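Local coordinates for protein EvdMO1 (Micromonospora carbonacea, PDB 5T39) that probably transfers a methyl group from S-adenosylmethionine to a sugar-derived substrate in everninomicin biosynthesis, as the methyltransferase domain of a bifunctional enzyme, at residues A[64-69]-A[91-96]; A[116-121]-A[126-131]; A[68-73]-A[97-102]. All blocks are in the same frame, centred on the assembly; numbering follows the deposited sequence.

Contacts 1 and 3 are buried and share helix 62-72 of a Rossmann-like methyltransferase domain, with about 6 Å between their centres: the first packs this helix on helix 88-94, the second carries it to the loop before strand 100-105 and to the strand itself. Contact 2, about 15 Å from contact 1 between centres, is only partly buried and joins helix 108-121 to edge strand 126-130. Their chemistry differs with place. Contact 1 combines alkyl packing with a single arginine hydrogen bond to the ligand's carboxylate; contact 2 adds an ion pair within its strand; contact 3 sets the hydroxyl end of a tyrosine against a threonine methyl.

Contact 1. Residues A[64-69]-A[91-96]; sequences DRARAF and LALARQ. With SAH (S-adenosyl-L-homocysteine), chain B.
A66 meets two successive residues of the facing helix, its CB lying 4.0 Å from A92 CB and 4.1 Å from L93 CD2. The small side chains of A66 and A92 let the helices come close, and A66 CA lies 5.4 Å from L93 CA. One turn further on, F69 continues the same apolar face. The side chains of F69 and L93 run across each other at about a right angle, and L93 CD2 comes obliquely to the ring, 3.8 Å from F69 CD2. No hydrogen bond joins the two helical segments directly.

R65, on helix 62-72 beside A66, supplies the polar part of the site. It stretches away with CG anti to the backbone N (chi1 177°), then bends at chi3 (-77°), which brings the edge of its guanidinium to the ligand's amino-acid end. There R65 NH1 donates to SAH OXT over 3.0 Å, with an N-H...O angle of 147°, and the ligand's carboxylate carbon lies in the guanidinium plane. A salt bridge from the same NH1 to D89, in the helix that carries A92 and L93, would be expected to steady the guanidinium.

Behind this first shell stands the central sheet. F69 and L93 both rest on L148 of strand 146-150, and R65 lies against A150 of that strand, whose carbonyl also binds the ligand. Two helices packed side by side on a Rossmann-like sheet, one of them delivering an arginine to the homocysteine carboxylate, form part of the cofactor site of a class I methyltransferase.

Contact 2. Residues A[116-121]-A[126-131]; sequences FVMEVH and VELRIA
M118 and the strand residues V126 and L128 meet entirely through apolar atoms. M118 CG lies 3.7 Å from L128 CD1, while the sulfur reaches the valine, with M118 SD 3.9 Å from V126 CG1 and a little farther from CG2. The methionine bends at chi2 (-49°), which turns the sulfur aside to V126 while CG still faces the leucine. It runs roughly at right angles to both partners. An alanine here would take away CG and SD together and is likely to leave the methyls of V126 and L128 facing a gap beneath the helix.

Ionic chemistry is kept to the opposite face of the strand. R129 grips E127 side-on with two nitrogens: R129 NE to E127 OE2 is 2.8 Å and nearly straight at 169°, and R129 NH2 to E127 OE1 is 3.1 Å. The carboxylate is approached from above its plane, although OE2 lies in that of the guanidinium.

Backbone bonds from E127 and R129 tie the strand to strand 100-105, completing a beta-alpha-beta unit with helix 108-121. M118 and V126 also touch T90 of helix 88-94, and L128 packs under L111 and A114, at the sheet's outer edge.

Contact 3. Residues A[68-73]-A[97-102]; sequences AFYEAF and PGTSIL
The ring of Y70 points its hydroxyl end at T99, whose CG2 lies at the ring's edge, near its plane, with Y70 OH to T99 CG2 at 3.4 Å. One face of this ring carries F69, whose CD2 sits 3.9 Å above the Y70 ring plane, offset toward the rim, and elsewhere on the edge F73 O lies in plane. F69 in turn receives F73 CD2 over the centre of one face, their planes inclined at about 55°, while Y70 CE1 touches the F69 edge. This aromatic cluster lies at the end of helix 62-72 in a Rossmann-like methyltransferase fold, and through Y70 it reaches the loop that leads into strand 100-105 and the strand's I101.

Across the contact the tyrosine and threonine side chains come from opposite directions. In T99 the methyl CG2 is anti to the backbone N (OG1 at chi1 -60°), which presents that methyl to the phenol oxygen and leaves OG1 to bond to A76 O. Behind the methyl, T99 CB stands 3.9 Å from Y70 OH. I101, two residues along, adds its CD1 at 4.1 Å from Y70 OH. The phenol oxygen thus meets carbon from both residues, and no hydrogen bond crosses between the two segments.

Y70, T99 and I101 all touch I79 of strand 78-82, the strand to which backbone bonds of S100 and L102 tie strand 100-105, so I79 lies against all three side chains. The polar tip of the tyrosine is satisfied outside the contact: Y70 OH is hydrogen-bonded to L93 O, a backbone carbonyl oxygen of helix 88-94.

Contact 1. Residues A[64-69]-A[91-96]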
loop_
_atom_site.group_PDB
_atom_site.type_symbol
_atom_site.label_atom_id
_atom_site.label_comp_id
_atom_site.label_asym_id
_atom_site.label_seq_id
_atom_site.Cartn_x
_atom_site.Cartn_y
_atom_site.Cartn_z
ATOM N N ASP A 64 -2.965 -13.992 2.010
ATOM C CA ASP A 64 -4.121 -13.778 2.879
ATOM C C ASP A 64 -4.738 -12.400 2.656
ATOM O O ASP A 64 -5.966 -12.246 2.670
ATOM C CB ASP A 64 -3.721 -13.953 4.346
ATOM C CG ASP A 64 -3.286 -15.376 4.677
ATOM O OD1 ASP A 64 -3.613 -16.305 3.911
ATOM O OD2 ASP A 64 -2.615 -15.565 5.715
ATOM N N ARG A 65 -3.904 -11.380 2.444
ATOM C CA ARG A 65 -4.436 -10.050 2.167
ATOM C C ARG A 65 -5.208 -10.036 0.855
ATOM O O ARG A 65 -6.286 -9.440 0.765
ATOM C CB ARG A 65 -3.298 -9.025 2.140
ATOM C CG ARG A 65 -3.738 -7.620 1.781
ATOM C CD ARG A 65 -2.607 -6.627 1.957
ATOM N NE ARG A 65 -2.413 -6.319 3.361
ATOM C CZ ARG A 65 -1.403 -5.601 3.834
ATOM N NH1 ARG A 65 -0.469 -5.160 3.012
ATOM N NH2 ARG A 65 -1.326 -5.330 5.127
ATOM N N ALA A 66 -4.659 -10.672 -0.178
ATOM C CA ALA A 66 -5.358 -10.727 -1.455
ATOM C C ALA A 66 -6.691 -11.447 -1.318
ATOM O O ALA A 66 -7.692 -11.026 -1.907
ATOM C CB ALA A 66 -4.478 -11.399 -2.505
ATOM N N ARG A 67 -6.731 -12.522 -0.528
ATOM C CA ARG A 67 -7.992 -13.223 -0.309
ATOM C C ARG A 67 -9.019 -12.291 0.319
ATOM O O ARG A 67 -10.178 -12.244 -0.109
ATOM C CB ARG A 67 -7.756 -14.446 0.582
ATOM C CG ARG A 67 -9.026 -15.231 0.988
ATOM C CD ARG A 67 -8.808 -16.057 2.261
ATOM N NE ARG A 67 -8.077 -15.285 3.263
ATOM C CZ ARG A 67 -8.604 -14.318 4.009
ATOM N NH1 ARG A 67 -9.887 -13.999 3.898
ATOM N NH2 ARG A 67 -7.840 -13.665 4.872
ATOM N N ALA A 68 -8.615 -11.548 1.347
ATOM C CA ALA A 68 -9.548 -10.628 1.987
ATOM C C ALA A 68 -9.978 -9.528 1.029
ATOM O O ALA A 68 -11.146 -9.124 1.016
ATOM C CB ALA A 68 -8.936 -10.040 3.256
ATOM N N PHE A 69 -9.044 -9.029 0.220
ATOM C CA PHE A 69 -9.355 -7.976 -0.740
ATOM C C PHE A 69 -10.419 -8.443 -1.727
ATOM O O PHE A 69 -11.389 -7.728 -2.000
ATOM C CB PHE A 69 -8.070 -7.577 -1.466
ATOM C CG PHE A 69 -8.238 -6.427 -2.411
ATOM C CD1 PHE A 69 -8.066 -5.126 -1.969
ATOM C CD2 PHE A 69 -8.535 -6.645 -3.737
ATOM C CE1 PHE A 69 -8.204 -4.070 -2.826
ATOM C CE2 PHE A 69 -8.665 -5.593 -4.597
ATOM C CZ PHE A 69 -8.496 -4.302 -4.146
ATOM N N LEU A 91 1.950 -8.829 -6.632
ATOM C CA LEU A 91 2.031 -10.174 -7.191
ATOM C C LEU A 91 0.863 -11.041 -6.719
ATOM O O LEU A 91 0.238 -11.756 -7.515
ATOM C CB LEU A 91 3.365 -10.782 -6.772
ATOM C CG LEU A 91 3.681 -12.156 -7.337
ATOM C CD1 LEU A 91 3.791 -12.093 -8.838
ATOM C CD2 LEU A 91 4.960 -12.651 -6.717
ATOM N N ALA A 92 0.555 -10.995 -5.422
ATOM C CA ALA A 92 -0.545 -11.795 -4.897
ATOM C C ALA A 92 -1.875 -11.412 -5.535
ATOM O O ALA A 92 -2.697 -12.281 -5.845
ATOM C CB ALA A 92 -0.601 -11.669 -3.377
ATOM N N LEU A 93 -2.113 -10.112 -5.727
ATOM C CA LEU A 93 -3.342 -9.658 -6.372
ATOM C C LEU A 93 -3.411 -10.067 -7.830
ATOM O O LEU A 93 -4.510 -10.200 -8.378
ATOM C CB LEU A 93 -3.411 -8.141 -6.313
ATOM C CG LEU A 93 -3.646 -7.553 -4.931
ATOM C CD1 LEU A 93 -3.398 -6.059 -5.005
ATOM C CD2 LEU A 93 -5.049 -7.849 -4.425
ATOM N N ALA A 94 -2.269 -10.237 -8.477
ATOM C CA ALA A 94 -2.215 -10.517 -9.905
ATOM C C ALA A 94 -2.340 -11.995 -10.231
ATOM O O ALA A 94 -2.377 -12.348 -11.413
ATOM C CB ALA A 94 -0.902 -9.989 -10.483
ATOM N N ARG A 95 -2.407 -12.862 -9.217
ATOM C CA ARG A 95 -2.435 -14.300 -9.473
ATOM C C ARG A 95 -3.602 -14.678 -10.376
ATOM O O ARG A 95 -3.458 -15.523 -11.269
ATOM C CB ARG A 95 -2.519 -15.080 -8.160
ATOM C CG ARG A 95 -1.332 -14.926 -7.217
ATOM C CD ARG A 95 0.012 -15.091 -7.910
ATOM N NE ARG A 95 1.082 -15.313 -6.940
ATOM C CZ ARG A 95 2.320 -15.683 -7.250
ATOM N NH1 ARG A 95 2.666 -15.884 -8.517
ATOM N NH2 ARG A 95 3.216 -15.857 -6.288
ATOM N N GLN A 96 -4.760 -14.076 -10.161
ATOM C CA GLN A 96 -5.928 -14.418 -10.952
ATOM C C GLN A 96 -5.820 -13.757 -12.320
ATOM O O GLN A 96 -5.710 -12.527 -12.392
ATOM C CB GLN A 96 -7.192 -13.937 -10.253
HETATM N N SAH B . 1.897 -1.460 1.058
HETATM C CA SAH B . 2.987 -2.282 1.579
HETATM C CB SAH B . 4.203 -1.453 1.959
HETATM C CG SAH B . 3.935 -0.433 3.060
HETATM S SD SAH B . 5.440 0.449 3.550
HETATM C C SAH B . 2.511 -3.052 2.794
HETATM O O SAH B . 3.236 -3.906 3.317
HETATM O OXT SAH B . 1.401 -2.802 3.260
HETATM C "C5'" SAH B . 5.114 2.026 2.720
HETATM C "C4'" SAH B . 5.411 2.025 1.222
HETATM O "O4'" SAH B . 4.851 3.221 0.677
HETATM C "C3'" SAH B . 6.898 2.029 0.906
HETATM O "O3'" SAH B . 7.203 1.262 -0.240
HETATM C "C2'" SAH B . 7.161 3.511 0.686
HETATM O "O2'" SAH B . 8.312 3.842 -0.072
HETATM C "C1'" SAH B . 5.866 3.948 0.020
HETATM N N9 SAH B . 5.564 5.373 0.139
HETATM C C8 SAH B . 5.694 6.161 1.254
HETATM N N7 SAH B . 5.279 7.413 0.985
HETATM C C5 SAH B . 4.892 7.425 -0.318
HETATM C C6 SAH B . 4.400 8.431 -1.147
HETATM N N6 SAH B . 4.228 9.690 -0.753
HETATM N N1 SAH B . 4.085 8.108 -2.433
HETATM C C2 SAH B . 4.273 6.835 -2.888
HETATM N N3 SAH B . 4.774 5.820 -2.124
HETATM C C4 SAH B . 5.059 6.151 -0.849
#

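Contact 2. Residues A[116-121]-A[126-131]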
loop_
_atom_site.group_PDB
_atom_site.type_symbol
_atom_site.label_atom_id
_atom_site.label_comp_id
_atom_site.label_asym_id
_atom_site.label_seq_id
_atom_site.Cartn_x
_atom_site.Cartn_y
_atom_site.Cartn_z
ATOM N N PHE A 116 11.840 -6.146 -10.657
ATOM C CA PHE A 116 12.558 -7.412 -10.757
ATOM C C PHE A 116 11.654 -8.576 -10.360
ATOM O O PHE A 116 11.600 -9.599 -11.051
ATOM C CB PHE A 116 13.799 -7.318 -9.867
ATOM C CG PHE A 116 14.494 -8.620 -9.588
ATOM C CD1 PHE A 116 15.158 -9.312 -10.586
ATOM C CD2 PHE A 116 14.521 -9.127 -8.303
ATOM C CE1 PHE A 116 15.845 -10.485 -10.290
ATOM C CE2 PHE A 116 15.198 -10.285 -8.004
ATOM C CZ PHE A 116 15.855 -10.968 -8.991
ATOM N N VAL A 117 10.923 -8.433 -9.251
ATOM C CA VAL A 117 10.007 -9.484 -8.816
ATOM C C VAL A 117 9.016 -9.823 -9.925
ATOM O O VAL A 117 8.764 -10.999 -10.227
ATOM C CB VAL A 117 9.308 -9.066 -7.507
ATOM C CG1 VAL A 117 8.160 -10.011 -7.147
ATOM C CG2 VAL A 117 10.323 -8.990 -6.371
ATOM N N MET A 118 8.426 -8.799 -10.549
ATOM C CA MET A 118 7.439 -9.067 -11.593
ATOM C C MET A 118 8.071 -9.768 -12.783
ATOM O O MET A 118 7.433 -10.613 -13.416
ATOM C CB MET A 118 6.757 -7.790 -12.074
ATOM C CG MET A 118 6.013 -7.055 -11.004
ATOM S SD MET A 118 4.881 -8.045 -9.999
ATOM C CE MET A 118 5.246 -7.275 -8.425
ATOM N N GLU A 119 9.292 -9.384 -13.142
ATOM C CA GLU A 119 9.959 -10.036 -14.262
ATOM C C GLU A 119 10.272 -11.494 -13.944
ATOM O O GLU A 119 10.044 -12.377 -14.778
ATOM C CB GLU A 119 11.224 -9.275 -14.655
ATOM C CG GLU A 119 11.849 -9.888 -15.893
ATOM C CD GLU A 119 13.006 -9.114 -16.472
ATOM O OE1 GLU A 119 13.452 -8.129 -15.866
ATOM O OE2 GLU A 119 13.488 -9.517 -17.548
ATOM N N VAL A 120 10.777 -11.774 -12.740
ATOM C CA VAL A 120 11.100 -13.150 -12.372
ATOM C C VAL A 120 9.855 -14.022 -12.427
ATOM O O VAL A 120 9.911 -15.176 -12.860
ATOM C CB VAL A 120 11.758 -13.191 -10.980
ATOM C CG1 VAL A 120 11.897 -14.617 -10.478
ATOM C CG2 VAL A 120 13.097 -12.502 -10.994
ATOM N N HIS A 121 8.721 -13.496 -11.971
ATOM C CA HIS A 121 7.477 -14.251 -11.897
ATOM C C HIS A 121 6.654 -14.195 -13.178
ATOM O O HIS A 121 5.636 -14.886 -13.270
ATOM C CB HIS A 121 6.635 -13.752 -10.716
ATOM C CG HIS A 121 7.158 -14.200 -9.390
ATOM N ND1 HIS A 121 6.735 -15.359 -8.785
ATOM C CD2 HIS A 121 8.074 -13.650 -8.559
ATOM C CE1 HIS A 121 7.369 -15.510 -7.637
ATOM N NE2 HIS A 121 8.192 -14.490 -7.477
ATOM N N VAL A 126 0.616 -6.783 -14.415
ATOM C CA VAL A 126 1.020 -5.752 -13.467
ATOM C C VAL A 126 1.765 -4.661 -14.216
ATOM O O VAL A 126 2.630 -4.946 -15.051
ATOM C CB VAL A 126 1.937 -6.356 -12.380
ATOM C CG1 VAL A 126 2.538 -5.280 -11.500
ATOM C CG2 VAL A 126 1.194 -7.382 -11.550
ATOM N N GLU A 127 1.442 -3.413 -13.902
ATOM C CA GLU A 127 2.270 -2.271 -14.252
ATOM C C GLU A 127 2.681 -1.595 -12.962
ATOM O O GLU A 127 1.842 -1.397 -12.080
ATOM C CB GLU A 127 1.518 -1.246 -15.119
ATOM C CG GLU A 127 2.421 -0.089 -15.511
ATOM C CD GLU A 127 1.775 1.015 -16.321
ATOM O OE1 GLU A 127 0.562 0.973 -16.564
ATOM O OE2 GLU A 127 2.506 1.959 -16.691
ATOM N N LEU A 128 3.956 -1.232 -12.853
ATOM C CA LEU A 128 4.488 -0.499 -11.720
ATOM C C LEU A 128 4.972 0.855 -12.204
ATOM O O LEU A 128 5.574 0.950 -13.282
ATOM C CB LEU A 128 5.648 -1.266 -11.092
ATOM C CG LEU A 128 5.267 -2.583 -10.411
ATOM C CD1 LEU A 128 6.461 -3.488 -10.273
ATOM C CD2 LEU A 128 4.668 -2.293 -9.040
ATOM N N ARG A 129 4.748 1.894 -11.400
ATOM C CA ARG A 129 5.171 3.236 -11.758
ATOM C C ARG A 129 5.674 3.962 -10.527
ATOM O O ARG A 129 5.118 3.814 -9.432
ATOM C CB ARG A 129 4.024 4.082 -12.305
ATOM C CG ARG A 129 3.410 3.637 -13.582
ATOM C CD ARG A 129 2.404 4.658 -14.052
ATOM N NE ARG A 129 1.559 4.067 -15.059
ATOM C CZ ARG A 129 0.370 4.533 -15.398
ATOM N NH1 ARG A 129 -0.124 5.628 -14.816
ATOM N NH2 ARG A 129 -0.331 3.896 -16.318
ATOM N N ILE A 130 6.711 4.769 -10.722
ATOM C CA ILE A 130 7.111 5.717 -9.700
ATOM C C ILE A 130 6.022 6.770 -9.569
ATOM O O ILE A 130 5.452 7.233 -10.567
ATOM C CB ILE A 130 8.464 6.352 -10.073
ATOM C CG1 ILE A 130 9.097 7.023 -8.857
ATOM C CG2 ILE A 130 8.317 7.341 -11.240
ATOM C CD1 ILE A 130 9.795 6.051 -7.942
ATOM N N ALA A 131 5.717 7.159 -8.339
ATOM C CA ALA A 131 4.759 8.226 -8.091
ATOM C C ALA A 131 4.857 8.629 -6.631
ATOM O O ALA A 131 5.069 7.789 -5.753
ATOM C CB ALA A 131 3.324 7.779 -8.391
#

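Contact 3. Residues A[68-73]-A[97-102]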
loop_
_atom_site.group_PDB
_atom_site.type_symbol
_atom_site.label_atom_id
_atom_site.label_comp_id
_atom_site.label_asym_id
_atom_site.label_seq_id
_atom_site.Cartn_x
_atom_site.Cartn_y
_atom_site.Cartn_z
ATOM N N ALA A 68 -8.615 -11.548 1.347
ATOM C CA ALA A 68 -9.548 -10.628 1.987
ATOM C C ALA A 68 -9.978 -9.528 1.029
ATOM O O ALA A 68 -11.146 -9.124 1.016
ATOM C CB ALA A 68 -8.936 -10.040 3.256
ATOM N N PHE A 69 -9.044 -9.029 0.220
ATOM C CA PHE A 69 -9.355 -7.976 -0.740
ATOM C C PHE A 69 -10.419 -8.443 -1.727
ATOM O O PHE A 69 -11.389 -7.728 -2.000
ATOM C CB PHE A 69 -8.070 -7.577 -1.466
ATOM C CG PHE A 69 -8.238 -6.427 -2.411
ATOM C CD1 PHE A 69 -8.066 -5.126 -1.969
ATOM C CD2 PHE A 69 -8.535 -6.645 -3.737
ATOM C CE1 PHE A 69 -8.204 -4.070 -2.826
ATOM C CE2 PHE A 69 -8.665 -5.593 -4.597
ATOM C CZ PHE A 69 -8.496 -4.302 -4.146
ATOM N N TYR A 70 -10.248 -9.649 -2.267
ATOM C CA TYR A 70 -11.196 -10.176 -3.239
ATOM C C TYR A 70 -12.476 -10.709 -2.603
ATOM O O TYR A 70 -13.483 -10.859 -3.308
ATOM C CB TYR A 70 -10.508 -11.222 -4.111
ATOM C CG TYR A 70 -9.522 -10.619 -5.085
ATOM C CD1 TYR A 70 -9.904 -9.587 -5.923
ATOM C CD2 TYR A 70 -8.219 -11.087 -5.173
ATOM C CE1 TYR A 70 -9.021 -9.040 -6.832
ATOM C CE2 TYR A 70 -7.325 -10.539 -6.076
ATOM C CZ TYR A 70 -7.730 -9.516 -6.903
ATOM O OH TYR A 70 -6.855 -8.965 -7.809
ATOM N N GLU A 71 -12.482 -10.971 -1.292
ATOM C CA GLU A 71 -13.753 -11.172 -0.596
ATOM C C GLU A 71 -14.559 -9.879 -0.591
ATOM O O GLU A 71 -15.781 -9.897 -0.774
ATOM C CB GLU A 71 -13.517 -11.672 0.835
ATOM C CG GLU A 71 -13.114 -13.135 0.919
ATOM C CD GLU A 71 -12.635 -13.569 2.302
ATOM O OE1 GLU A 71 -12.407 -12.704 3.177
ATOM O OE2 GLU A 71 -12.476 -14.796 2.502
ATOM N N ALA A 72 -13.881 -8.746 -0.408
ATOM C CA ALA A 72 -14.548 -7.449 -0.389
ATOM C C ALA A 72 -14.959 -7.002 -1.789
ATOM O O ALA A 72 -16.005 -6.357 -1.947
ATOM C CB ALA A 72 -13.606 -6.414 0.228
ATOM N N PHE A 73 -14.121 -7.285 -2.799
ATOM C CA PHE A 73 -14.299 -6.786 -4.163
ATOM C C PHE A 73 -14.221 -7.953 -5.149
ATOM O O PHE A 73 -13.302 -8.041 -5.968
ATOM C CB PHE A 73 -13.246 -5.719 -4.462
ATOM C CG PHE A 73 -13.293 -4.562 -3.507
ATOM C CD1 PHE A 73 -14.379 -3.701 -3.501
ATOM C CD2 PHE A 73 -12.273 -4.343 -2.601
ATOM C CE1 PHE A 73 -14.445 -2.641 -2.624
ATOM C CE2 PHE A 73 -12.346 -3.275 -1.708
ATOM C CZ PHE A 73 -13.430 -2.438 -1.719
ATOM N N PRO A 97 -5.839 -14.513 -13.414
ATOM C CA PRO A 97 -5.951 -13.866 -14.717
ATOM C C PRO A 97 -7.302 -13.181 -14.800
ATOM O O PRO A 97 -8.257 -13.526 -14.099
ATOM C CB PRO A 97 -5.849 -15.029 -15.705
ATOM C CG PRO A 97 -6.447 -16.155 -14.971
ATOM C CD PRO A 97 -6.030 -15.970 -13.528
ATOM N N GLY A 98 -7.366 -12.185 -15.658
ATOM C CA GLY A 98 -8.527 -11.350 -15.739
ATOM C C GLY A 98 -8.497 -10.107 -14.875
ATOM O O GLY A 98 -9.378 -9.261 -15.041
ATOM N N THR A 99 -7.532 -9.957 -13.960
ATOM C CA THR A 99 -7.398 -8.726 -13.172
ATOM C C THR A 99 -6.042 -8.077 -13.452
ATOM O O THR A 99 -5.014 -8.741 -13.350
ATOM C CB THR A 99 -7.597 -8.949 -11.638
ATOM O OG1 THR A 99 -8.906 -9.479 -11.364
ATOM C CG2 THR A 99 -7.432 -7.644 -10.853
ATOM N N SER A 100 -6.051 -6.771 -13.757
ATOM C CA SER A 100 -4.846 -5.994 -14.016
ATOM C C SER A 100 -4.626 -5.065 -12.835
ATOM O O SER A 100 -5.584 -4.563 -12.246
ATOM C CB SER A 100 -4.969 -5.157 -15.297
ATOM O OG SER A 100 -5.929 -4.124 -15.176
ATOM N N ILE A 101 -3.355 -4.854 -12.493
ATOM C CA ILE A 101 -2.977 -4.078 -11.321
ATOM C C ILE A 101 -2.051 -2.962 -11.763
ATOM O O ILE A 101 -1.100 -3.208 -12.512
ATOM C CB ILE A 101 -2.235 -4.941 -10.286
ATOM C CG1 ILE A 101 -2.832 -6.349 -10.164
ATOM C CG2 ILE A 101 -2.145 -4.169 -8.953
ATOM C CD1 ILE A 101 -4.228 -6.363 -9.690
ATOM N N LEU A 102 -2.290 -1.752 -11.262
ATOM C CA LEU A 102 -1.333 -0.658 -11.341
ATOM C C LEU A 102 -0.821 -0.424 -9.932
ATOM O O LEU A 102 -1.606 -0.094 -9.043
ATOM C CB LEU A 102 -1.982 0.614 -11.882
ATOM C CG LEU A 102 -1.076 1.854 -11.897
ATOM C CD1 LEU A 102 0.168 1.670 -12.756
ATOM C CD2 LEU A 102 -1.856 3.062 -12.386
#